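Local coordinates for 3-oxoadipate enol-lactonase (Burkholderia xenovorans, PDB 2XUA), which probably hydrolyses 3-oxoadipate enol-lactone, opening the lactone ring in the bacterial breakdown of catechol, at residues B[12-17]-B[79-84]; B[102-107]-B[196-201]; B[133-138]-B[191-196]; B[139-144]-B[148-153]. All blocks are in the same frame, centred on the assembly; numbering follows the deposited sequence.

Contact 1 of 4, residues B[12-17]-B[79-84]; sequences TELHYR and TGDVLG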
loop_
_atom_site.group_PDB
_atom_site.type_symbol
_atom_site.label_atom_id
_atom_site.label_comp_id
_atom_site.label_asym_id
_atom_site.label_seq_id
_atom_site.Cartn_x
_atom_site.Cartn_y
_atom_site.Cartn_z
ATOM N N THR B 12 -0.128 21.103 9.506
ATOM C CA THR B 12 -0.213 19.621 9.670
ATOM C C THR B 12 1.110 18.971 9.308
ATOM O O THR B 12 2.049 19.652 8.951
ATOM C CB THR B 12 -1.101 18.883 8.620
ATOM O OG1 THR B 12 -1.642 19.758 7.617
ATOM C CG2 THR B 12 -2.080 17.949 9.235
ATOM N N GLU B 13 1.108 17.637 9.284
ATOM C CA GLU B 13 2.213 16.814 8.827
ATOM C C GLU B 13 1.746 15.853 7.700
ATOM O O GLU B 13 0.809 15.076 7.893
ATOM C CB GLU B 13 2.746 16.008 10.008
ATOM C CG GLU B 13 4.056 15.274 9.749
ATOM C CD GLU B 13 4.627 14.617 11.023
ATOM O OE1 GLU B 13 4.060 14.791 12.139
ATOM O OE2 GLU B 13 5.643 13.912 10.923
ATOM N N LEU B 14 2.391 15.916 6.535
ATOM C CA LEU B 14 2.037 15.049 5.415
ATOM C C LEU B 14 3.133 14.060 5.053
ATOM O O LEU B 14 4.278 14.445 4.863
ATOM C CB LEU B 14 1.715 15.863 4.166
ATOM C CG LEU B 14 0.693 17.021 4.291
ATOM C CD1 LEU B 14 0.729 17.874 3.051
ATOM C CD2 LEU B 14 -0.704 16.484 4.550
ATOM N N HIS B 15 2.723 12.806 4.890
ATOM C CA HIS B 15 3.568 11.765 4.333
ATOM C C HIS B 15 3.674 11.986 2.817
ATOM O O HIS B 15 2.669 12.194 2.124
ATOM C CB HIS B 15 3.007 10.379 4.689
ATOM C CG HIS B 15 3.682 9.237 3.973
ATOM N ND1 HIS B 15 5.050 9.071 3.937
ATOM C CD2 HIS B 15 3.164 8.208 3.259
ATOM C CE1 HIS B 15 5.347 8.009 3.213
ATOM N NE2 HIS B 15 4.231 7.449 2.809
ATOM N N TYR B 16 4.883 11.952 2.281
ATOM C CA TYR B 16 5.022 12.102 0.827
ATOM C C TYR B 16 6.017 11.104 0.216
ATOM O O TYR B 16 6.806 10.461 0.945
ATOM C CB TYR B 16 5.428 13.562 0.448
ATOM C CG TYR B 16 6.819 13.945 0.901
ATOM C CD1 TYR B 16 7.940 13.737 0.075
ATOM C CD2 TYR B 16 7.017 14.520 2.166
ATOM C CE1 TYR B 16 9.253 14.062 0.531
ATOM C CE2 TYR B 16 8.298 14.853 2.621
ATOM C CZ TYR B 16 9.401 14.628 1.800
ATOM O OH TYR B 16 10.676 14.943 2.260
ATOM N N ARG B 17 6.031 11.050 -1.103
ATOM C CA ARG B 17 6.929 10.116 -1.829
ATOM C C ARG B 17 7.382 10.698 -3.093
ATOM O O ARG B 17 6.559 11.205 -3.840
ATOM C CB ARG B 17 6.217 8.795 -2.082
ATOM C CG ARG B 17 7.083 7.725 -2.712
ATOM C CD ARG B 17 6.435 6.338 -2.468
ATOM N NE ARG B 17 6.577 5.864 -1.074
ATOM C CZ ARG B 17 6.079 4.723 -0.611
ATOM N NH1 ARG B 17 5.367 3.932 -1.385
ATOM N NH2 ARG B 17 6.214 4.415 0.641
ATOM N N THR B 79 -5.599 22.947 -0.629
ATOM C CA THR B 79 -4.781 23.601 -1.614
ATOM C C THR B 79 -3.437 24.014 -0.966
ATOM O O THR B 79 -2.363 23.830 -1.567
ATOM C CB THR B 79 -5.516 24.798 -2.210
ATOM O OG1 THR B 79 -6.712 24.355 -2.856
ATOM C CG2 THR B 79 -4.705 25.461 -3.335
ATOM N N GLY B 80 -3.511 24.550 0.250
ATOM C CA GLY B 80 -2.356 25.048 0.963
ATOM C C GLY B 80 -1.417 23.926 1.389
ATOM O O GLY B 80 -0.197 24.115 1.532
ATOM N N ASP B 81 -1.999 22.747 1.584
ATOM C CA ASP B 81 -1.219 21.569 1.823
ATOM C C ASP B 81 -0.285 21.304 0.624
ATOM O O ASP B 81 0.892 21.050 0.846
ATOM C CB ASP B 81 -2.130 20.383 2.103
ATOM C CG ASP B 81 -2.737 20.447 3.477
ATOM O OD1 ASP B 81 -2.406 21.378 4.281
ATOM O OD2 ASP B 81 -3.502 19.543 3.804
ATOM N N VAL B 82 -0.802 21.369 -0.600
ATOM C CA VAL B 82 -0.016 21.058 -1.844
ATOM C C VAL B 82 1.047 22.105 -1.925
ATOM O O VAL B 82 2.233 21.795 -1.998
ATOM C CB VAL B 82 -0.867 21.088 -3.144
ATOM C CG1 VAL B 82 0.044 20.898 -4.426
ATOM C CG2 VAL B 82 -1.933 19.976 -3.130
ATOM N N LEU B 83 0.622 23.363 -1.805
ATOM C CA LEU B 83 1.583 24.474 -1.847
ATOM C C LEU B 83 2.708 24.435 -0.822
ATOM O O LEU B 83 3.861 24.615 -1.200
ATOM C CB LEU B 83 0.850 25.812 -1.821
ATOM C CG LEU B 83 -0.077 25.984 -2.985
ATOM C CD1 LEU B 83 -0.875 27.254 -2.658
ATOM C CD2 LEU B 83 0.641 26.119 -4.337
ATOM N N GLY B 84 2.400 24.124 0.419
ATOM C CA GLY B 84 3.389 24.025 1.474
ATOM C C GLY B 84 4.348 22.864 1.270
ATOM O O GLY B 84 5.580 22.990 1.500
#
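The apolar part of this small buried contact is made by L14, reaching from strand 12-19 to D81 on helix 75-88. Its CD1 methyl stands 3.9 Å from D81 CB and lies equally near the D81 carbonyl O, so the leucine packs on the root of the aspartate, beneath the carboxylate, without bonding to it. CG of L14 lies beside the backbone N, opposite the carbonyl carbon (chi1 -51°), and this carries the isobutyl group off the strand toward the helix, where it crosses the D81 side chain at about a right angle. A branched aliphatic residue suits this buried place, where it can fill space against CB and the main chain; it also touches V9 of strand 6-9.

On the polar side T12 lies beside the other end of D81. T12 OG1 comes to 3.8 Å from D81 OD1, a distance of close packing rather than bonding, and no hydrogen bond joins the two segments. The carboxylate is held from outside them: R61 forms a salt bridge to OD2 and N10 donates to OD1. These partners give a buried aspartate the donors it needs and would probably favour its ionised form.

V82 faces helix 101-112, away from the strand. Farther along strand 12-19, R17 forms a salt bridge to D176 of the second subunit. A helix laid over the face of a mixed sheet, near its antiparallel first strands, is characteristic of the alpha/beta hydrolase fold.

Contact 2 of 4, residues B[102-107]-B[196-201]; sequences GGLTGV and ADLRPE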
loop_
_atom_site.group_PDB
_atom_site.type_symbol
_atom_site.label_atom_id
_atom_site.label_comp_id
_atom_site.label_asym_id
_atom_site.label_seq_id
_atom_site.Cartn_x
_atom_site.Cartn_y
_atom_site.Cartn_z
ATOM N N GLY B 102 -8.919 15.011 -5.510
ATOM C CA GLY B 102 -7.625 15.474 -6.052
ATOM C C GLY B 102 -7.807 16.357 -7.268
ATOM O O GLY B 102 -7.120 17.387 -7.422
ATOM N N GLY B 103 -8.742 15.975 -8.145
ATOM C CA GLY B 103 -9.049 16.803 -9.334
ATOM C C GLY B 103 -9.632 18.126 -8.885
ATOM O O GLY B 103 -9.263 19.169 -9.429
ATOM N N LEU B 104 -10.533 18.073 -7.890
ATOM C CA LEU B 104 -11.125 19.306 -7.253
ATOM C C LEU B 104 -10.046 20.279 -6.693
ATOM O O LEU B 104 -10.045 21.511 -6.989
ATOM C CB LEU B 104 -12.151 18.858 -6.184
ATOM C CG LEU B 104 -12.909 19.959 -5.416
ATOM C CD1 LEU B 104 -13.782 20.801 -6.316
ATOM C CD2 LEU B 104 -13.686 19.388 -4.215
ATOM N N THR B 105 -9.093 19.731 -5.925
ATOM C CA THR B 105 -7.884 20.471 -5.483
ATOM C C THR B 105 -7.121 21.087 -6.672
ATOM O O THR B 105 -6.567 22.233 -6.613
ATOM C CB THR B 105 -6.979 19.492 -4.719
ATOM O OG1 THR B 105 -7.707 18.977 -3.610
ATOM C CG2 THR B 105 -5.707 20.178 -4.169
ATOM N N GLY B 106 -7.061 20.329 -7.760
ATOM C CA GLY B 106 -6.382 20.769 -8.938
ATOM C C GLY B 106 -7.115 21.935 -9.598
ATOM O O GLY B 106 -6.485 22.867 -10.122
ATOM N N VAL B 107 -8.454 21.887 -9.584
ATOM C CA VAL B 107 -9.215 23.060 -10.059
ATOM C C VAL B 107 -8.881 24.269 -9.200
ATOM O O VAL B 107 -8.598 25.313 -9.758
ATOM C CB VAL B 107 -10.768 22.806 -10.078
ATOM C CG1 VAL B 107 -11.540 24.104 -10.337
ATOM C CG2 VAL B 107 -11.094 21.703 -11.074
ATOM N N ALA B 196 -17.022 22.890 -1.102
ATOM C CA ALA B 196 -16.303 23.467 -2.220
ATOM C C ALA B 196 -17.147 23.434 -3.457
ATOM O O ALA B 196 -17.499 22.387 -4.007
ATOM C CB ALA B 196 -14.963 22.718 -2.478
ATOM N N ASP B 197 -17.470 24.605 -3.942
ATOM C CA ASP B 197 -18.138 24.665 -5.215
ATOM C C ASP B 197 -17.267 25.585 -6.030
ATOM O O ASP B 197 -17.293 26.830 -5.864
ATOM C CB ASP B 197 -19.559 25.187 -5.036
ATOM C CG ASP B 197 -20.277 25.339 -6.346
ATOM O OD1 ASP B 197 -19.657 25.134 -7.411
ATOM O OD2 ASP B 197 -21.457 25.713 -6.288
ATOM N N LEU B 198 -16.461 24.959 -6.888
ATOM C CA LEU B 198 -15.502 25.688 -7.696
ATOM C C LEU B 198 -16.026 26.015 -9.076
ATOM O O LEU B 198 -15.278 26.460 -9.939
ATOM C CB LEU B 198 -14.144 24.981 -7.779
ATOM C CG LEU B 198 -13.131 25.050 -6.621
ATOM C CD1 LEU B 198 -13.611 25.572 -5.314
ATOM C CD2 LEU B 198 -12.410 23.716 -6.423
ATOM N N ARG B 199 -17.321 25.803 -9.284
ATOM C CA ARG B 199 -17.906 26.097 -10.554
ATOM C C ARG B 199 -17.739 27.579 -10.986
ATOM O O ARG B 199 -17.481 27.823 -12.134
ATOM C CB ARG B 199 -19.393 25.690 -10.577
ATOM C CG ARG B 199 -19.622 24.204 -10.914
ATOM C CD ARG B 199 -21.122 23.889 -10.875
ATOM N NE ARG B 199 -21.569 23.970 -9.500
ATOM C CZ ARG B 199 -22.839 23.981 -9.110
ATOM N NH1 ARG B 199 -23.820 23.934 -10.004
ATOM N NH2 ARG B 199 -23.131 24.054 -7.821
ATOM N N PRO B 200 -17.907 28.563 -10.085
ATOM C CA PRO B 200 -17.710 29.949 -10.633
ATOM C C PRO B 200 -16.245 30.247 -11.005
ATOM O O PRO B 200 -15.991 31.019 -11.931
ATOM C CB PRO B 200 -18.135 30.857 -9.460
ATOM C CG PRO B 200 -19.053 30.015 -8.620
ATOM C CD PRO B 200 -18.375 28.602 -8.691
ATOM N N GLU B 201 -15.298 29.573 -10.327
ATOM C CA GLU B 201 -13.860 29.780 -10.542
ATOM C C GLU B 201 -13.252 29.071 -11.761
ATOM O O GLU B 201 -12.145 29.410 -12.197
ATOM C CB GLU B 201 -13.076 29.326 -9.292
ATOM C CG GLU B 201 -13.202 30.242 -8.087
ATOM C CD GLU B 201 -12.345 29.807 -6.913
ATOM O OE1 GLU B 201 -11.086 29.782 -7.059
ATOM O OE2 GLU B 201 -12.937 29.504 -5.833
#
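L104, V107, A196 and L198 touch across this contact mainly through aliphatic groups; the flat groups, D197 and R199, pair with each other on the side away from the helix. R199 grips the D197 carboxylate side-on. NE meets OD1 on its syn side at 3.1 Å, and NH2 approaches OD2 from above the carboxylate plane, 48° out of it. The R199 backbone N comes to OD1 from the opposite face to NE, closing an Asx turn, which an aspartate suits because one oxygen can accept from main chain and side chain together.

Helix 101-112 is the helix that follows the probable nucleophile elbow of the alpha/beta hydrolase fold, and 196-201 is the segment by which the chain leaves helix 183-195 for strand 209-214. Within this turn L198 points toward the helix, with A196 beside it, and its CD2 also comes up to the L104 carbonyl O. V107 CG1 lies 3.8 Å from L198 CB, the two side chains sliding past each other in opposite directions. L104 has its CG trans to the backbone N (chi1 -179°), which extends the side chain toward the loop and spreads its two methyls over different partners. CD2 goes to A196 CB, a single methyl that fits at 4.0 Å. L104 CD1 is modelled only 3.2 Å from L198 CD2, closer than methyls normally pack and therefore doubtful, the more so as L198 has a nearly eclipsed chi2 of 13°.

Contact 3 of 4, residues B[133-138]-B[191-196]; sequences EVWVPR and EAIDAA. With SHF (laevulinic acid), chain C.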
loop_
_atom_site.group_PDB
_atom_site.type_symbol
_atom_site.label_atom_id
_atom_site.label_comp_id
_atom_site.label_asym_id
_atom_site.label_seq_id
_atom_site.Cartn_x
_atom_site.Cartn_y
_atom_site.Cartn_z
ATOM N N GLU B 133 -26.812 15.801 0.320
ATOM C CA GLU B 133 -27.560 14.544 0.549
ATOM C C GLU B 133 -26.622 13.325 0.514
ATOM O O GLU B 133 -26.933 12.270 1.092
ATOM C CB GLU B 133 -28.720 14.369 -0.466
ATOM C CG GLU B 133 -29.883 15.406 -0.362
ATOM C CD GLU B 133 -29.475 16.878 -0.609
ATOM O OE1 GLU B 133 -28.662 17.132 -1.540
ATOM O OE2 GLU B 133 -29.975 17.795 0.135
ATOM N N VAL B 134 -25.454 13.483 -0.110
ATOM C CA VAL B 134 -24.477 12.376 -0.125
ATOM C C VAL B 134 -23.504 12.563 1.042
ATOM O O VAL B 134 -23.309 11.669 1.832
ATOM C CB VAL B 134 -23.717 12.247 -1.491
ATOM C CG1 VAL B 134 -22.651 11.119 -1.407
ATOM C CG2 VAL B 134 -24.660 11.891 -2.604
ATOM N N TRP B 135 -22.960 13.755 1.179
ATOM C CA TRP B 135 -21.798 13.977 2.040
ATOM C C TRP B 135 -22.144 14.093 3.488
ATOM O O TRP B 135 -21.307 13.804 4.364
ATOM C CB TRP B 135 -21.085 15.259 1.623
ATOM C CG TRP B 135 -20.401 15.136 0.285
ATOM C CD1 TRP B 135 -20.637 15.878 -0.820
ATOM C CD2 TRP B 135 -19.377 14.183 -0.078
ATOM N NE1 TRP B 135 -19.825 15.474 -1.849
ATOM C CE2 TRP B 135 -19.058 14.416 -1.423
ATOM C CE3 TRP B 135 -18.690 13.161 0.619
ATOM C CZ2 TRP B 135 -18.086 13.690 -2.090
ATOM C CZ3 TRP B 135 -17.697 12.443 -0.049
ATOM C CH2 TRP B 135 -17.407 12.710 -1.381
ATOM N N VAL B 136 -23.355 14.591 3.780
ATOM C CA VAL B 136 -23.702 14.805 5.194
ATOM C C VAL B 136 -23.899 13.452 5.923
ATOM O O VAL B 136 -23.257 13.205 6.962
ATOM C CB VAL B 136 -24.881 15.821 5.335
ATOM C CG1 VAL B 136 -25.417 15.873 6.769
ATOM C CG2 VAL B 136 -24.427 17.185 4.922
ATOM N N PRO B 137 -24.728 12.535 5.358
ATOM C CA PRO B 137 -24.883 11.178 5.913
ATOM C C PRO B 137 -23.594 10.367 5.860
ATOM O O PRO B 137 -23.333 9.533 6.711
ATOM C CB PRO B 137 -25.891 10.495 4.958
ATOM C CG PRO B 137 -26.558 11.596 4.231
ATOM C CD PRO B 137 -25.635 12.782 4.203
ATOM N N ARG B 138 -22.786 10.601 4.851
ATOM C CA ARG B 138 -21.519 9.906 4.741
ATOM C C ARG B 138 -20.619 10.156 5.935
ATOM O O ARG B 138 -20.049 9.204 6.509
ATOM C CB ARG B 138 -20.820 10.323 3.455
ATOM C CG ARG B 138 -19.637 9.398 3.135
ATOM C CD ARG B 138 -18.904 9.937 1.950
ATOM N NE ARG B 138 -19.391 9.638 0.595
ATOM C CZ ARG B 138 -20.209 8.657 0.225
ATOM N NH1 ARG B 138 -20.720 7.830 1.129
ATOM N NH2 ARG B 138 -20.520 8.515 -1.077
ATOM N N GLU B 191 -16.660 16.910 4.469
ATOM C CA GLU B 191 -17.053 18.288 4.724
ATOM C C GLU B 191 -16.373 19.244 3.763
ATOM O O GLU B 191 -17.054 20.041 3.077
ATOM C CB GLU B 191 -16.822 18.628 6.204
ATOM C CG GLU B 191 -17.878 17.938 7.052
ATOM C CD GLU B 191 -17.560 17.809 8.565
ATOM O OE1 GLU B 191 -16.384 17.792 8.991
ATOM O OE2 GLU B 191 -18.533 17.620 9.322
ATOM N N ALA B 192 -15.044 19.101 3.611
ATOM C CA ALA B 192 -14.364 19.932 2.620
ATOM C C ALA B 192 -14.911 19.890 1.211
ATOM O O ALA B 192 -14.998 20.944 0.542
ATOM C CB ALA B 192 -12.815 19.681 2.608
ATOM N N ILE B 193 -15.124 18.671 0.684
ATOM C CA ILE B 193 -15.585 18.512 -0.680
ATOM C C ILE B 193 -17.029 19.106 -0.793
ATOM O O ILE B 193 -17.357 19.796 -1.759
ATOM C CB ILE B 193 -15.581 17.021 -1.066
ATOM C CG1 ILE B 193 -14.124 16.443 -1.031
ATOM C CG2 ILE B 193 -16.283 16.803 -2.377
ATOM C CD1 ILE B 193 -14.142 14.931 -0.655
ATOM N N ASP B 194 -17.867 18.820 0.200
ATOM C CA ASP B 194 -19.300 19.249 0.120
ATOM C C ASP B 194 -19.374 20.780 0.075
ATOM O O ASP B 194 -20.212 21.354 -0.638
ATOM C CB ASP B 194 -20.100 18.689 1.338
ATOM C CG ASP B 194 -21.630 18.875 1.184
ATOM O OD1 ASP B 194 -22.130 18.889 0.046
ATOM O OD2 ASP B 194 -22.326 19.001 2.209
ATOM N N ALA B 195 -18.459 21.439 0.793
ATOM C CA ALA B 195 -18.453 22.917 0.869
ATOM C C ALA B 195 -17.839 23.608 -0.339
ATOM O O ALA B 195 -18.108 24.774 -0.593
ATOM C CB ALA B 195 -17.789 23.364 2.118
ATOM N N ALA B 196 -17.022 22.890 -1.102
ATOM C CA ALA B 196 -16.303 23.467 -2.220
ATOM C C ALA B 196 -17.147 23.434 -3.457
ATOM O O ALA B 196 -17.499 22.387 -4.007
ATOM C CB ALA B 196 -14.963 22.718 -2.478
HETATM C C4 SHF C . -14.894 8.285 -1.519
HETATM C C5 SHF C . -13.696 8.452 -2.463
HETATM C C3 SHF C . -16.290 8.757 -1.958
HETATM C C2 SHF C . -16.599 8.878 -3.472
HETATM C C1 SHF C . -18.152 8.769 -3.778
HETATM O O4 SHF C . -14.740 7.726 -0.417
HETATM O O1 SHF C . -18.517 7.630 -4.127
HETATM O OH1 SHF C . -18.924 9.786 -3.760
#
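W135 is the main point of contact between helix 132-145 and helix 183-195, whose segments run nearly antiparallel (161°) with axes 9.4 Å apart. Its CG sits beside the backbone N, directing the indole across the neighbouring helix. The broad ring meets two successive residues: CZ2 touches I193 CG2 at 3.6 Å, an oblique approach, while I193 CB stands above the plane toward the rim and the D194 backbone N lies over one face. W135 CD1 comes to 3.5 Å from D194 OD1, a contact and not a bond. Nearer the root, W135 CB packs on D194 CB, and the carboxylate is turned 43° from the ring plane. NE1 spends its hydrogen on I129 O, outside the two segments, which fixes the rotation of the indole.

V136 adds a lesser touch, its CG2 methyl 3.9 Å from D194 OD2. That carboxylate finds its charge partner in R128, which forms a salt bridge to OD1.

R138 turns to the bound laevulinic acid. NH2 gives a weak hydrogen bond to OH1 of the ligand, long at 3.4 Å though fairly straight (156°), with the oxygen near the guanidinium plane at its edge.

The cap helices thus join through an indole anchored by a backbone carbonyl, while R138 turns its guanidinium to the carboxylate end of the ligand, which R157 and Y186 also hydrogen-bond; this is consistent with recognition of an acidic substrate, though the R138 bond is weak.

Contact 4 of 4, residues B[139-144]-B[148-153]; sequences AVKART and HALADA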
loop_
_atom_site.group_PDB
_atom_site.type_symbol
_atom_site.label_atom_id
_atom_site.label_comp_id
_atom_site.label_asym_id
_atom_site.label_seq_id
_atom_site.Cartn_x
_atom_site.Cartn_y
_atom_site.Cartn_z
ATOM N N ALA B 139 -20.503 11.436 6.304
ATOM C CA ALA B 139 -19.713 11.908 7.422
ATOM C C ALA B 139 -20.257 11.374 8.704
ATOM O O ALA B 139 -19.499 10.952 9.556
ATOM C CB ALA B 139 -19.697 13.464 7.460
ATOM N N VAL B 140 -21.576 11.350 8.831
ATOM C CA VAL B 140 -22.213 10.785 10.042
ATOM C C VAL B 140 -21.864 9.307 10.180
ATOM O O VAL B 140 -21.450 8.817 11.244
ATOM C CB VAL B 140 -23.800 10.955 10.024
ATOM C CG1 VAL B 140 -24.423 10.046 11.110
ATOM C CG2 VAL B 140 -24.204 12.398 10.210
ATOM N N LYS B 141 -22.015 8.586 9.082
ATOM C CA LYS B 141 -21.754 7.166 9.080
ATOM C C LYS B 141 -20.281 6.894 9.424
ATOM O O LYS B 141 -19.985 6.015 10.233
ATOM C CB LYS B 141 -22.126 6.552 7.744
ATOM C CG LYS B 141 -22.273 5.029 7.811
ATOM C CD LYS B 141 -22.621 4.393 6.460
ATOM C CE LYS B 141 -23.227 2.986 6.699
ATOM N NZ LYS B 141 -24.730 3.029 6.673
ATOM N N ALA B 142 -19.371 7.667 8.838
ATOM C CA ALA B 142 -17.966 7.376 9.045
ATOM C C ALA B 142 -17.670 7.580 10.517
ATOM O O ALA B 142 -17.040 6.713 11.148
ATOM C CB ALA B 142 -17.121 8.263 8.185
ATOM N N ARG B 143 -18.134 8.743 11.046
ATOM C CA ARG B 143 -17.847 9.165 12.434
ATOM C C ARG B 143 -18.461 8.291 13.512
ATOM O O ARG B 143 -17.853 8.095 14.566
ATOM C CB ARG B 143 -18.222 10.662 12.683
ATOM C CG ARG B 143 -17.300 11.594 11.941
ATOM C CD ARG B 143 -17.157 13.026 12.514
ATOM N NE ARG B 143 -17.949 13.895 11.700
ATOM C CZ ARG B 143 -17.524 14.940 11.014
ATOM N NH1 ARG B 143 -16.264 15.377 11.015
ATOM N NH2 ARG B 143 -18.431 15.573 10.344
ATOM N N THR B 144 -19.626 7.695 13.233
ATOM C CA THR B 144 -20.405 7.002 14.279
ATOM C C THR B 144 -20.454 5.522 14.116
ATOM O O THR B 144 -20.883 4.802 15.032
ATOM C CB THR B 144 -21.863 7.530 14.372
ATOM O OG1 THR B 144 -22.589 7.202 13.189
ATOM C CG2 THR B 144 -21.847 9.051 14.520
ATOM N N HIS B 148 -15.522 0.297 8.044
ATOM C CA HIS B 148 -15.919 -0.995 7.470
ATOM C C HIS B 148 -17.298 -0.940 6.864
ATOM O O HIS B 148 -17.537 -1.418 5.744
ATOM C CB HIS B 148 -15.801 -2.107 8.532
ATOM C CG HIS B 148 -14.421 -2.717 8.597
ATOM N ND1 HIS B 148 -13.432 -2.255 9.452
ATOM C CD2 HIS B 148 -13.856 -3.723 7.877
ATOM C CE1 HIS B 148 -12.328 -2.961 9.268
ATOM N NE2 HIS B 148 -12.557 -3.854 8.317
ATOM N N ALA B 149 -18.201 -0.294 7.594
ATOM C CA ALA B 149 -19.572 -0.038 7.129
ATOM C C ALA B 149 -19.653 0.736 5.793
ATOM O O ALA B 149 -20.429 0.389 4.845
ATOM C CB ALA B 149 -20.363 0.706 8.275
ATOM N N LEU B 150 -18.815 1.763 5.702
ATOM C CA LEU B 150 -18.763 2.627 4.542
ATOM C C LEU B 150 -18.177 1.926 3.334
ATOM O O LEU B 150 -18.625 2.150 2.211
ATOM C CB LEU B 150 -17.884 3.806 4.837
ATOM C CG LEU B 150 -18.560 5.125 5.046
ATOM C CD1 LEU B 150 -18.801 5.220 6.515
ATOM C CD2 LEU B 150 -17.523 6.088 4.685
ATOM N N ALA B 151 -17.182 1.070 3.582
ATOM C CA ALA B 151 -16.468 0.371 2.529
ATOM C C ALA B 151 -17.444 -0.394 1.654
ATOM O O ALA B 151 -17.267 -0.424 0.440
ATOM C CB ALA B 151 -15.411 -0.600 3.135
ATOM N N ASP B 152 -18.481 -0.995 2.241
ATOM C CA ASP B 152 -19.373 -1.864 1.432
ATOM C C ASP B 152 -20.244 -1.014 0.506
ATOM O O ASP B 152 -20.656 -1.466 -0.569
ATOM C CB ASP B 152 -20.273 -2.772 2.273
ATOM C CG ASP B 152 -19.491 -3.779 3.132
ATOM O OD1 ASP B 152 -18.537 -4.470 2.633
ATOM O OD2 ASP B 152 -19.877 -3.878 4.333
ATOM N N ALA B 153 -20.514 0.217 0.916
ATOM C CA ALA B 153 -21.308 1.128 0.121
ATOM C C ALA B 153 -20.452 1.861 -0.882
ATOM O O ALA B 153 -20.889 2.100 -2.001
ATOM C CB ALA B 153 -22.023 2.145 1.014
#
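Apolar packing between two consecutive helices of the cap, led by L150 against K141 and A142, makes this contact; no hydrogen bond crosses it. Helices 132-145 and 147-154 are joined by a tight turn, and their segments run roughly antiparallel, at 142°, with axes 9.2 Å apart, forming a helical hairpin.

The CD1 methyl of L150 is pressed against the backbone of the other helix, 3.4 Å from A142 N and equally close to A142 CA. Its torsions are unusual for leucine (chi1 -107°), so the exact placing of the methyls deserves caution. A142 suits this approach because its side chain is a single methyl, CB, 3.9 Å from L150 CD1, and lets the leucine come down onto the main chain.

K141 flanks the leucine. Its chain runs out extended from the backbone, with CG trans to N, and bends only at the last torsion; its CG passes 3.7 Å from L150 CD1. Farther out, K141 CE reaches A149 CB at 4.0 Å. A lysine works at this less buried margin because its methylenes can pack along the leucine and the alanine while the ammonium lies beyond them, at the end of the chain.

Around the hairpin, A142 and L150 both touch Y186 of helix 183-195, R143 makes a salt bridge to E184 there, and A151 packs on helix 168-179.

Overall arrangement
Contacts 1 and 2 belong to the core around the sheet, while contacts 3 and 4 lie in the helical cap, which is inserted in the sequence between strands 117-123 and 209-214. Contact 1 meets contact 2 where V82 CG2 touches T105 CG2 at 3.9 Å. Contact 2 is tied to contact 3 by sharing A196 and by L104 CD2 packing on I193 CG2 at 4.1 Å, a bridge from the helix after the probable nucleophile elbow to the cap. Contacts 3 and 4 follow each other on helix 132-145, their centres 13 Å apart. Laevulinic acid meets R138 in contact 3 and lies about 6 Å from the L150 side chain and 11 Å from that of L104.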